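PDB 5HC8: prenyltransference for protein from Lavandula lanata, which catalyses the head-to-middle condensation of two dimethylallyl diphosphate molecules into lavandulyl diphosphate, and belongs to the cis-prenyltransferase (undecaprenyl diphosphate synthase) family. Local coordinates for residues A[47-52]-A[93-98]; A[66-71]-A[144-149]; A[189-194]-A[201-206]. All coordinates share one frame; numbering follows the deposited sequence.

Overall arrangement
From the N terminus, the chain runs through helix 34-54, which carries residues 47-52, and strand 59-65 into the ligand-binding loop 66-71. It returns to helix 34-54 through residues 93-98, where interaction 1 closes its loop, and then reaches residues 144-149 at the start of helix 144-160, where interaction 2 closes on the loop 66-71. Their segments alternate, so the two contacts cross along the chain, although their centres lie about 27 Å apart on opposite sides of the chain's centre. Interaction 3 follows in series, joining strand 190-193 to the loop after it. Asn202 links it to interaction 2 through Gly144 and Glu146, and both contacts touch the same ISY and the second subunit.

Interaction 1 of 3, residues A[47-52]-A[93-98]; sequences HIISRA and KELVTS
Leu95 reaches from helix 91-97 to Ile49 and Ser50 on helix 34-54, and its forked end does all the touching. Its CB is directed at the opposite helix, and CG follows anti to the carbonyl carbon (chi1 -69°), which carries both methyls out to the partner. CB and CG themselves stay more than 4.2 Å from every side-chain atom of 47-52. At the fork, Leu95 CD1 meets Ile49 CD1 at 4.0 Å, end methyl to end methyl. The other branch, Leu95 CD2, lies 4.0 Å from Ser50 OG and 4.2 Å from Ile49 CG2, so this one methyl touches both residues. In this alpha/beta fold, whose six-stranded parallel sheet is flanked by helices, Ile49 also lies on Leu60 and Ile62 of strand 59-65. Leu95 thus ties helix 91-97 to the flank of helix 34-54, whose Ile49 packs on the strand. No hydrogen bond spans the pair of segments: Ser50 OG makes a weak bond to Lys46 O in its own helix, and Ser50 O accepts from Gln100 NE2 just beyond 93-98. The backbone round Leu95 is also held by two hydroxyls from the residues that follow, Thr97 and Ser98. Ser98 OG bonds to Leu95 O at 2.9 Å from above the carbonyl plane. Thr97 OG1 bonds to Lys93 O, also at 2.9 Å, on the face opposite that used by Thr97 N.

Interaction 2 of 3, residues A[66-71]-A[144-149]; sequences SPQNFN and GREDIV. With ISY (3-methylbut-3-enylsulfanyl(phosphonooxy)phosphinic acid), chain F.
Pro67 sets the CG corner of its ring against the carboxylate of Glu146, in the first turns of helix 144-160: Pro67 CG is 3.6 Å from Glu146 OE2 and 3.7 Å from Glu146 CD. A bend at chi2 (73°) turns the Glu146 carboxylate toward the loop, where OE1 accepts from Asn202 ND2, which also donates to Gln68 OE1, so one amide joins both segments. Gln68 NE2 stays 4.1 Å from Glu146 OE2, too far for a direct hydrogen bond, the amide and carboxylate planes 64° apart; a water spans the gap, donating to OE2 and taking a weak bond from NE2. The loop 66-71 follows strand 59-65 and supplies Ser66 and Asn69 to the ISY pocket, and Asn69 also to the site of the bound 2-methylbuta-1,3-diene. It is folded by an ST motif in which Asn69 N donates to Ser66 OG. Asn69 OD1 in turn accepts Ser66 N at 3.0 Å, from above the amide plane, while Asn69 ND2 donates to ISY O8 at 2.9 Å (154°) and to Gly243 O of the second subunit. With an alanine at Asn69, ISY O8 and that Gly243 O would probably lose this donor and Ser66 N its side-chain acceptor. Ser66 CB packs 3.6 Å from the ISY branch carbon C14.

Interaction 3 of 3, residues A[189-194]-A[201-206]; sequences DLLIRA and SNFFLW. With ISY (3-methylbut-3-enylsulfanyl(phosphonooxy)phosphinic acid), chain F.
In the pocket that holds the diphosphate end of ISY, Arg193 and Ser201 grip the same terminal phosphate group and each other. Arg193 NH1 donates to Ser201 OG at 2.7 Å and 171°, nearly straight and in the guanidinium plane. Ser201 OG passes the chain of bonds on by donating to ISY O5 at 2.7 Å, while Arg193 NH2 donates to ISY O4, which lies at the edge of the guanidinium, 3.0 Å away, in a more bent bond (135°). The arginine chain is extended from CG to NE, with CG anti to the backbone N (chi1 179°), which carries the charged group from the strand out to the phosphate. Asp21 forms a salt bridge with Arg193 NH2, and Arg199 O accepts from NH1, so the guanidinium is fixed in rotation by partners on both of these nitrogens. Strand 190-193 is an inner strand of the parallel sheet, between 15-19 and 212-215, and the loop 201-206 that leads away from it folds back over one side. Two residues from Arg193, on that same side, Leu191 points at Phe203: Leu191 CD1 comes in at the ring edge, in its plane, 3.6 Å from Phe203 CE2. One face of the Phe203 ring carries Phe204 CD2, 3.6 Å above its plane and offset toward the rim, and Trp63 of the same chain is also stacked with Phe203. Ser201 and Asn202 both have left-handed backbone angles, and the Ser201 CB is directed at the strand.

Interaction 1 of 3, residues A[47-52]-A[93-98]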
loop_
_atom_site.group_PDB
_atom_site.type_symbol
_atom_site.label_atom_id
_atom_site.label_comp_id
_atom_site.label_asym_id
_atom_site.label_seq_id
_atom_site.Cartn_x
_atom_site.Cartn_y
_atom_site.Cartn_z
ATOM N N HIS A 47 -16.312 -20.189 -8.048
ATOM C CA HIS A 47 -16.060 -20.134 -9.511
ATOM C C HIS A 47 -14.808 -19.300 -9.784
ATOM O O HIS A 47 -14.042 -19.583 -10.698
ATOM C CB HIS A 47 -17.214 -19.481 -10.199
ATOM C CG HIS A 47 -18.506 -20.162 -9.942
ATOM N ND1 HIS A 47 -18.744 -21.459 -10.345
ATOM C CD2 HIS A 47 -19.615 -19.757 -9.273
ATOM C CE1 HIS A 47 -19.956 -21.818 -9.963
ATOM N NE2 HIS A 47 -20.503 -20.803 -9.308
ATOM N N ILE A 48 -14.571 -18.306 -8.925
ATOM C CA ILE A 48 -13.348 -17.509 -9.050
ATOM C C ILE A 48 -12.127 -18.341 -8.725
ATOM O O ILE A 48 -11.110 -18.237 -9.400
ATOM C CB ILE A 48 -13.457 -16.269 -8.153
ATOM C CG1 ILE A 48 -14.501 -15.336 -8.769
ATOM C CG2 ILE A 48 -12.127 -15.539 -8.114
ATOM C CD1 ILE A 48 -15.089 -14.382 -7.795
ATOM N N ILE A 49 -12.201 -19.148 -7.658
ATOM C CA ILE A 49 -11.055 -19.950 -7.253
ATOM C C ILE A 49 -10.785 -21.030 -8.340
ATOM O O ILE A 49 -9.662 -21.257 -8.751
ATOM C CB ILE A 49 -11.331 -20.623 -5.907
ATOM C CG1 ILE A 49 -11.391 -19.576 -4.801
ATOM C CG2 ILE A 49 -10.301 -21.688 -5.626
ATOM C CD1 ILE A 49 -12.099 -20.082 -3.519
ATOM N N SER A 50 -11.854 -21.664 -8.814
ATOM C CA SER A 50 -11.732 -22.608 -9.966
ATOM C C SER A 50 -11.062 -22.000 -11.130
ATOM O O SER A 50 -10.167 -22.617 -11.697
ATOM C CB SER A 50 -13.071 -23.017 -10.520
ATOM O OG SER A 50 -13.625 -23.924 -9.685
ATOM N N ARG A 51 -11.533 -20.817 -11.522
ATOM C CA ARG A 51 -10.977 -20.117 -12.668
ATOM C C ARG A 51 -9.486 -19.800 -12.482
ATOM O O ARG A 51 -8.676 -20.054 -13.378
ATOM C CB ARG A 51 -11.816 -18.906 -12.990
ATOM C CG ARG A 51 -11.350 -18.075 -14.162
ATOM C CD ARG A 51 -11.226 -18.823 -15.501
ATOM N NE ARG A 51 -12.582 -19.021 -16.034
ATOM C CZ ARG A 51 -12.818 -19.282 -17.314
ATOM N NH1 ARG A 51 -11.818 -19.374 -18.134
ATOM N NH2 ARG A 51 -14.042 -19.462 -17.728
ATOM N N ALA A 52 -9.104 -19.293 -11.295
ATOM C CA ALA A 52 -7.721 -18.934 -11.034
ATOM C C ALA A 52 -6.854 -20.197 -11.139
ATOM O O ALA A 52 -5.756 -20.169 -11.718
ATOM C CB ALA A 52 -7.583 -18.320 -9.645
ATOM N N LYS A 93 -14.655 -27.646 0.831
ATOM C CA LYS A 93 -14.483 -29.109 0.896
ATOM C C LYS A 93 -14.514 -29.681 -0.553
ATOM O O LYS A 93 -13.650 -30.485 -0.936
ATOM C CB LYS A 93 -15.572 -29.724 1.793
ATOM C CG LYS A 93 -15.821 -31.212 1.558
ATOM C CD LYS A 93 -16.904 -31.750 2.484
ATOM C CE LYS A 93 -16.782 -33.267 2.647
ATOM N NZ LYS A 93 -18.118 -33.911 2.755
ATOM N N GLU A 94 -15.454 -29.230 -1.366
ATOM C CA GLU A 94 -15.480 -29.628 -2.799
ATOM C C GLU A 94 -14.216 -29.265 -3.598
ATOM O O GLU A 94 -13.707 -30.066 -4.366
ATOM C CB GLU A 94 -16.700 -29.006 -3.491
ATOM C CG GLU A 94 -17.230 -29.817 -4.672
ATOM C CD GLU A 94 -17.783 -31.199 -4.257
ATOM O OE1 GLU A 94 -18.209 -31.974 -5.150
ATOM O OE2 GLU A 94 -17.805 -31.522 -3.036
ATOM N N LEU A 95 -13.704 -28.047 -3.418
ATOM C CA LEU A 95 -12.516 -27.625 -4.119
ATOM C C LEU A 95 -11.222 -28.415 -3.771
ATOM O O LEU A 95 -10.392 -28.701 -4.651
ATOM C CB LEU A 95 -12.284 -26.121 -3.849
ATOM C CG LEU A 95 -13.317 -25.175 -4.487
ATOM C CD1 LEU A 95 -13.442 -23.845 -3.737
ATOM C CD2 LEU A 95 -12.879 -24.982 -5.919
ATOM N N VAL A 96 -11.014 -28.707 -2.499
ATOM C CA VAL A 96 -9.783 -29.335 -2.086
ATOM C C VAL A 96 -9.824 -30.851 -2.405
ATOM O O VAL A 96 -8.760 -31.467 -2.612
ATOM C CB VAL A 96 -9.448 -29.061 -0.609
ATOM C CG1 VAL A 96 -9.474 -27.581 -0.308
ATOM C CG2 VAL A 96 -10.389 -29.758 0.341
ATOM N N THR A 97 -11.035 -31.408 -2.479
ATOM C CA THR A 97 -11.236 -32.841 -2.867
ATOM C C THR A 97 -11.521 -33.075 -4.349
ATOM O O THR A 97 -11.598 -34.226 -4.783
ATOM C CB THR A 97 -12.259 -33.599 -1.972
ATOM O OG1 THR A 97 -13.589 -33.097 -2.128
ATOM C CG2 THR A 97 -11.852 -33.474 -0.517
ATOM N N SER A 98 -11.618 -31.998 -5.137
ATOM C CA SER A 98 -11.688 -32.102 -6.594
ATOM C C SER A 98 -10.336 -32.397 -7.187
ATOM O O SER A 98 -9.302 -32.429 -6.496
ATOM C CB SER A 98 -12.188 -30.794 -7.210
ATOM O OG SER A 98 -11.159 -29.809 -7.247
#

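Interaction 2 of 3, residues A[66-71]-A[144-149]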
loop_
_atom_site.group_PDB
_atom_site.type_symbol
_atom_site.label_atom_id
_atom_site.label_comp_id
_atom_site.label_asym_id
_atom_site.label_seq_id
_atom_site.Cartn_x
_atom_site.Cartn_y
_atom_site.Cartn_z
ATOM N N SER A 66 -11.802 -7.678 7.708
ATOM C CA SER A 66 -10.808 -6.857 8.377
ATOM C C SER A 66 -11.078 -6.669 9.871
ATOM O O SER A 66 -12.213 -6.899 10.322
ATOM C CB SER A 66 -10.740 -5.439 7.735
ATOM O OG SER A 66 -11.853 -4.636 8.092
ATOM N N PRO A 67 -10.061 -6.187 10.626
ATOM C CA PRO A 67 -10.359 -5.886 12.049
ATOM C C PRO A 67 -11.401 -4.793 12.169
ATOM O O PRO A 67 -12.293 -4.881 13.018
ATOM C CB PRO A 67 -9.029 -5.388 12.604
ATOM C CG PRO A 67 -8.007 -6.102 11.731
ATOM C CD PRO A 67 -8.629 -6.078 10.338
ATOM N N GLN A 68 -11.274 -3.775 11.327
ATOM C CA GLN A 68 -12.263 -2.703 11.267
ATOM C C GLN A 68 -13.707 -3.156 11.103
ATOM O O GLN A 68 -14.637 -2.571 11.700
ATOM C CB GLN A 68 -11.882 -1.725 10.136
ATOM C CG GLN A 68 -10.628 -0.859 10.393
ATOM C CD GLN A 68 -9.278 -1.624 10.403
ATOM O OE1 GLN A 68 -9.105 -2.634 9.698
ATOM N NE2 GLN A 68 -8.345 -1.183 11.284
ATOM N N ASN A 69 -13.919 -4.195 10.301
ATOM C CA ASN A 69 -15.207 -4.763 10.112
ATOM C C ASN A 69 -15.903 -5.227 11.402
ATOM O O ASN A 69 -17.125 -5.396 11.395
ATOM C CB ASN A 69 -15.161 -5.995 9.212
ATOM C CG ASN A 69 -14.904 -5.697 7.717
ATOM O OD1 ASN A 69 -14.483 -6.609 6.948
ATOM N ND2 ASN A 69 -15.225 -4.495 7.279
ATOM N N PHE A 70 -15.148 -5.518 12.450
ATOM C CA PHE A 70 -15.758 -5.919 13.744
ATOM C C PHE A 70 -16.592 -4.788 14.404
ATOM O O PHE A 70 -17.320 -5.047 15.352
ATOM C CB PHE A 70 -14.702 -6.452 14.729
ATOM C CG PHE A 70 -14.259 -7.839 14.414
ATOM C CD1 PHE A 70 -15.005 -8.921 14.839
ATOM C CD2 PHE A 70 -13.152 -8.075 13.603
ATOM C CE1 PHE A 70 -14.631 -10.206 14.526
ATOM C CE2 PHE A 70 -12.753 -9.369 13.296
ATOM C CZ PHE A 70 -13.478 -10.437 13.772
ATOM N N ASN A 71 -16.455 -3.567 13.904
ATOM C CA ASN A 71 -17.200 -2.396 14.356
ATOM C C ASN A 71 -18.504 -2.222 13.650
ATOM O O ASN A 71 -19.199 -1.205 13.848
ATOM C CB ASN A 71 -16.358 -1.137 14.185
ATOM C CG ASN A 71 -15.292 -1.014 15.249
ATOM O OD1 ASN A 71 -15.376 -1.645 16.292
ATOM N ND2 ASN A 71 -14.275 -0.187 14.986
ATOM N N GLY A 144 -3.444 -5.275 7.495
ATOM C CA GLY A 144 -2.037 -5.103 7.142
ATOM C C GLY A 144 -1.168 -4.463 8.227
ATOM O O GLY A 144 -0.051 -4.882 8.444
ATOM N N ARG A 145 -1.686 -3.425 8.899
ATOM C CA ARG A 145 -1.007 -2.812 10.039
ATOM C C ARG A 145 -0.811 -3.865 11.143
ATOM O O ARG A 145 0.272 -3.972 11.664
ATOM C CB ARG A 145 -1.845 -1.668 10.646
ATOM C CG ARG A 145 -1.879 -0.403 9.850
ATOM C CD ARG A 145 -0.644 0.381 10.006
ATOM N NE ARG A 145 -0.625 1.718 9.374
ATOM C CZ ARG A 145 -1.044 2.884 9.875
ATOM N NH1 ARG A 145 -1.736 2.947 11.022
ATOM N NH2 ARG A 145 -0.858 4.004 9.173
ATOM N N GLU A 146 -1.846 -4.618 11.418
ATOM C CA GLU A 146 -1.799 -5.613 12.487
ATOM C C GLU A 146 -0.749 -6.701 12.203
ATOM O O GLU A 146 -0.000 -7.126 13.094
ATOM C CB GLU A 146 -3.111 -6.290 12.662
ATOM C CG GLU A 146 -4.183 -5.515 13.331
ATOM C CD GLU A 146 -4.791 -4.399 12.466
ATOM O OE1 GLU A 146 -4.487 -4.241 11.253
ATOM O OE2 GLU A 146 -5.653 -3.690 13.022
ATOM N N ASP A 147 -0.692 -7.138 10.944
ATOM C CA ASP A 147 0.386 -8.018 10.465
ATOM C C ASP A 147 1.785 -7.491 10.738
ATOM O O ASP A 147 2.651 -8.213 11.268
ATOM C CB ASP A 147 0.172 -8.271 8.954
ATOM C CG ASP A 147 0.839 -9.507 8.432
ATOM O OD1 ASP A 147 1.366 -10.394 9.205
ATOM O OD2 ASP A 147 0.776 -9.616 7.159
ATOM N N ILE A 148 2.094 -6.260 10.326
ATOM C CA ILE A 148 3.317 -5.683 10.554
ATOM C C ILE A 148 3.645 -5.595 12.067
ATOM O O ILE A 148 4.792 -5.870 12.496
ATOM C CB ILE A 148 3.424 -4.343 9.895
ATOM C CG1 ILE A 148 3.374 -4.523 8.345
ATOM C CG2 ILE A 148 4.681 -3.579 10.322
ATOM C CD1 ILE A 148 3.145 -3.197 7.638
ATOM N N VAL A 149 2.710 -5.188 12.871
ATOM C CA VAL A 149 2.987 -5.013 14.322
ATOM C C VAL A 149 3.288 -6.377 14.947
ATOM O O VAL A 149 4.235 -6.510 15.700
ATOM C CB VAL A 149 1.799 -4.342 15.043
ATOM C CG1 VAL A 149 1.984 -4.368 16.573
ATOM C CG2 VAL A 149 1.608 -2.898 14.596
HETATM P P1 ISY F . -13.869 0.695 3.478
HETATM O O2 ISY F . -13.815 -0.843 4.092
HETATM P P3 ISY F . -14.641 -2.112 3.652
HETATM O O4 ISY F . -14.357 0.697 1.976
HETATM O O5 ISY F . -12.529 1.470 3.637
HETATM O O6 ISY F . -14.909 1.401 4.337
HETATM O O7 ISY F . -16.011 -1.731 3.220
HETATM O O8 ISY F . -14.506 -3.216 4.800
HETATM S S9 ISY F . -13.666 -2.776 1.872
HETATM C C10 ISY F . -12.327 -3.716 2.568
HETATM C C11 ISY F . -12.735 -5.122 2.209
HETATM C C12 ISY F . -12.707 -6.234 3.219
HETATM C C13 ISY F . -13.099 -7.574 2.792
HETATM C C14 ISY F . -12.489 -5.970 4.662
HETATM O O HOH W 1 -5.316 -0.558 12.264
#

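Interaction 3 of 3, residues A[189-194]-A[201-206]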
loop_
_atom_site.group_PDB
_atom_site.type_symbol
_atom_site.label_atom_id
_atom_site.label_comp_id
_atom_site.label_asym_id
_atom_site.label_seq_id
_atom_site.Cartn_x
_atom_site.Cartn_y
_atom_site.Cartn_z
ATOM N N ASP A 189 1.161 -10.210 -7.177
ATOM C CA ASP A 189 1.497 -9.592 -8.439
ATOM C C ASP A 189 0.379 -8.640 -8.877
ATOM O O ASP A 189 0.624 -7.611 -9.552
ATOM C CB ASP A 189 1.696 -10.711 -9.473
ATOM C CG ASP A 189 2.859 -11.588 -9.102
ATOM O OD1 ASP A 189 3.981 -11.060 -9.125
ATOM O OD2 ASP A 189 2.624 -12.712 -8.664
ATOM N N LEU A 190 -0.843 -9.005 -8.524
ATOM C CA LEU A 190 -2.035 -8.294 -8.986
ATOM C C LEU A 190 -3.034 -8.218 -7.813
ATOM O O LEU A 190 -3.286 -9.229 -7.191
ATOM C CB LEU A 190 -2.700 -9.040 -10.144
ATOM C CG LEU A 190 -4.039 -8.553 -10.646
ATOM C CD1 LEU A 190 -3.922 -7.169 -11.199
ATOM C CD2 LEU A 190 -4.724 -9.511 -11.692
ATOM N N LEU A 191 -3.571 -7.036 -7.550
ATOM C CA LEU A 191 -4.524 -6.825 -6.473
ATOM C C LEU A 191 -5.739 -6.284 -7.183
ATOM O O LEU A 191 -5.661 -5.268 -7.864
ATOM C CB LEU A 191 -4.029 -5.797 -5.471
ATOM C CG LEU A 191 -5.071 -5.375 -4.415
ATOM C CD1 LEU A 191 -5.332 -6.521 -3.491
ATOM C CD2 LEU A 191 -4.441 -4.247 -3.591
ATOM N N ILE A 192 -6.845 -6.969 -6.977
ATOM C CA ILE A 192 -8.109 -6.581 -7.520
ATOM C C ILE A 192 -9.021 -6.017 -6.419
ATOM O O ILE A 192 -9.251 -6.659 -5.434
ATOM C CB ILE A 192 -8.797 -7.796 -8.143
ATOM C CG1 ILE A 192 -7.972 -8.345 -9.317
ATOM C CG2 ILE A 192 -10.165 -7.428 -8.654
ATOM C CD1 ILE A 192 -8.480 -9.724 -9.827
ATOM N N ARG A 193 -9.639 -4.879 -6.684
ATOM C CA ARG A 193 -10.664 -4.392 -5.785
ATOM C C ARG A 193 -11.923 -4.033 -6.513
ATOM O O ARG A 193 -11.913 -3.217 -7.398
ATOM C CB ARG A 193 -10.187 -3.201 -4.943
ATOM C CG ARG A 193 -11.267 -2.654 -4.003
ATOM C CD ARG A 193 -10.741 -1.638 -2.996
ATOM N NE ARG A 193 -11.881 -1.203 -2.218
ATOM C CZ ARG A 193 -11.852 -0.877 -0.930
ATOM N NH1 ARG A 193 -10.724 -0.818 -0.234
ATOM N NH2 ARG A 193 -12.975 -0.564 -0.331
ATOM N N ALA A 194 -13.000 -4.693 -6.086
ATOM C CA ALA A 194 -14.316 -4.521 -6.618
ATOM C C ALA A 194 -14.979 -3.324 -5.983
ATOM O O ALA A 194 -14.577 -2.869 -4.912
ATOM C CB ALA A 194 -15.142 -5.738 -6.326
ATOM N N SER A 201 -7.858 0.035 2.442
ATOM C CA SER A 201 -8.677 -0.296 3.619
ATOM C C SER A 201 -8.046 -1.236 4.647
ATOM O O SER A 201 -8.726 -2.025 5.304
ATOM C CB SER A 201 -10.062 -0.828 3.221
ATOM O OG SER A 201 -10.655 0.048 2.284
ATOM N N ASN A 202 -6.735 -1.131 4.789
ATOM C CA ASN A 202 -5.935 -1.851 5.762
ATOM C C ASN A 202 -5.845 -3.339 5.419
ATOM O O ASN A 202 -5.757 -4.236 6.291
ATOM C CB ASN A 202 -6.325 -1.521 7.226
ATOM C CG ASN A 202 -5.374 -2.124 8.211
ATOM O OD1 ASN A 202 -4.165 -2.094 8.024
ATOM N ND2 ASN A 202 -5.914 -2.743 9.241
ATOM N N PHE A 203 -5.854 -3.618 4.104
ATOM C CA PHE A 203 -5.370 -4.922 3.637
ATOM C C PHE A 203 -3.841 -4.994 3.749
ATOM O O PHE A 203 -3.188 -4.240 4.515
ATOM C CB PHE A 203 -5.917 -5.185 2.211
ATOM C CG PHE A 203 -5.771 -6.601 1.676
ATOM C CD1 PHE A 203 -5.946 -7.758 2.457
ATOM C CD2 PHE A 203 -5.566 -6.767 0.305
ATOM C CE1 PHE A 203 -5.801 -9.016 1.946
ATOM C CE2 PHE A 203 -5.436 -8.058 -0.245
ATOM C CZ PHE A 203 -5.591 -9.193 0.568
ATOM N N PHE A 204 -3.226 -5.929 3.006
ATOM C CA PHE A 204 -1.787 -5.930 2.909
ATOM C C PHE A 204 -1.192 -4.557 2.728
ATOM O O PHE A 204 -1.658 -3.716 1.920
ATOM C CB PHE A 204 -1.303 -6.762 1.654
ATOM C CG PHE A 204 -1.612 -8.231 1.650
ATOM C CD1 PHE A 204 -1.525 -9.021 2.772
ATOM C CD2 PHE A 204 -1.948 -8.863 0.446
ATOM C CE1 PHE A 204 -1.831 -10.355 2.725
ATOM C CE2 PHE A 204 -2.226 -10.246 0.380
ATOM C CZ PHE A 204 -2.147 -11.016 1.529
ATOM N N LEU A 205 -0.062 -4.330 3.384
ATOM C CA LEU A 205 0.690 -3.116 3.221
ATOM C C LEU A 205 2.119 -3.524 2.873
ATOM O O LEU A 205 2.577 -3.198 1.803
ATOM C CB LEU A 205 0.661 -2.247 4.517
ATOM C CG LEU A 205 -0.773 -1.780 4.890
ATOM C CD1 LEU A 205 -0.697 -1.042 6.244
ATOM C CD2 LEU A 205 -1.381 -0.897 3.866
ATOM N N TRP A 206 2.844 -4.223 3.783
ATOM C CA TRP A 206 4.180 -4.700 3.493
ATOM C C TRP A 206 4.236 -5.436 2.127
ATOM O O TRP A 206 5.230 -5.301 1.379
ATOM C CB TRP A 206 4.655 -5.652 4.575
ATOM C CG TRP A 206 5.917 -6.371 4.233
ATOM C CD1 TRP A 206 6.054 -7.476 3.449
ATOM C CD2 TRP A 206 7.248 -5.963 4.614
ATOM N NE1 TRP A 206 7.389 -7.806 3.348
ATOM C CE2 TRP A 206 8.145 -6.886 4.046
ATOM C CE3 TRP A 206 7.755 -4.954 5.422
ATOM C CZ2 TRP A 206 9.522 -6.801 4.268
ATOM C CZ3 TRP A 206 9.096 -4.810 5.551
ATOM C CH2 TRP A 206 9.976 -5.776 5.036
HETATM P P1 ISY F . -13.869 0.695 3.478
HETATM O O2 ISY F . -13.815 -0.843 4.092
HETATM P P3 ISY F . -14.641 -2.112 3.652
HETATM O O4 ISY F . -14.357 0.697 1.976
HETATM O O5 ISY F . -12.529 1.470 3.637
HETATM O O6 ISY F . -14.909 1.401 4.337
HETATM O O7 ISY F . -16.011 -1.731 3.220
HETATM O O8 ISY F . -14.506 -3.216 4.800
HETATM S S9 ISY F . -13.666 -2.776 1.872
HETATM C C10 ISY F . -12.327 -3.716 2.568
HETATM C C11 ISY F . -12.735 -5.122 2.209
HETATM C C12 ISY F . -12.707 -6.234 3.219
HETATM C C13 ISY F . -13.099 -7.574 2.792
HETATM C C14 ISY F . -12.489 -5.970 4.662
#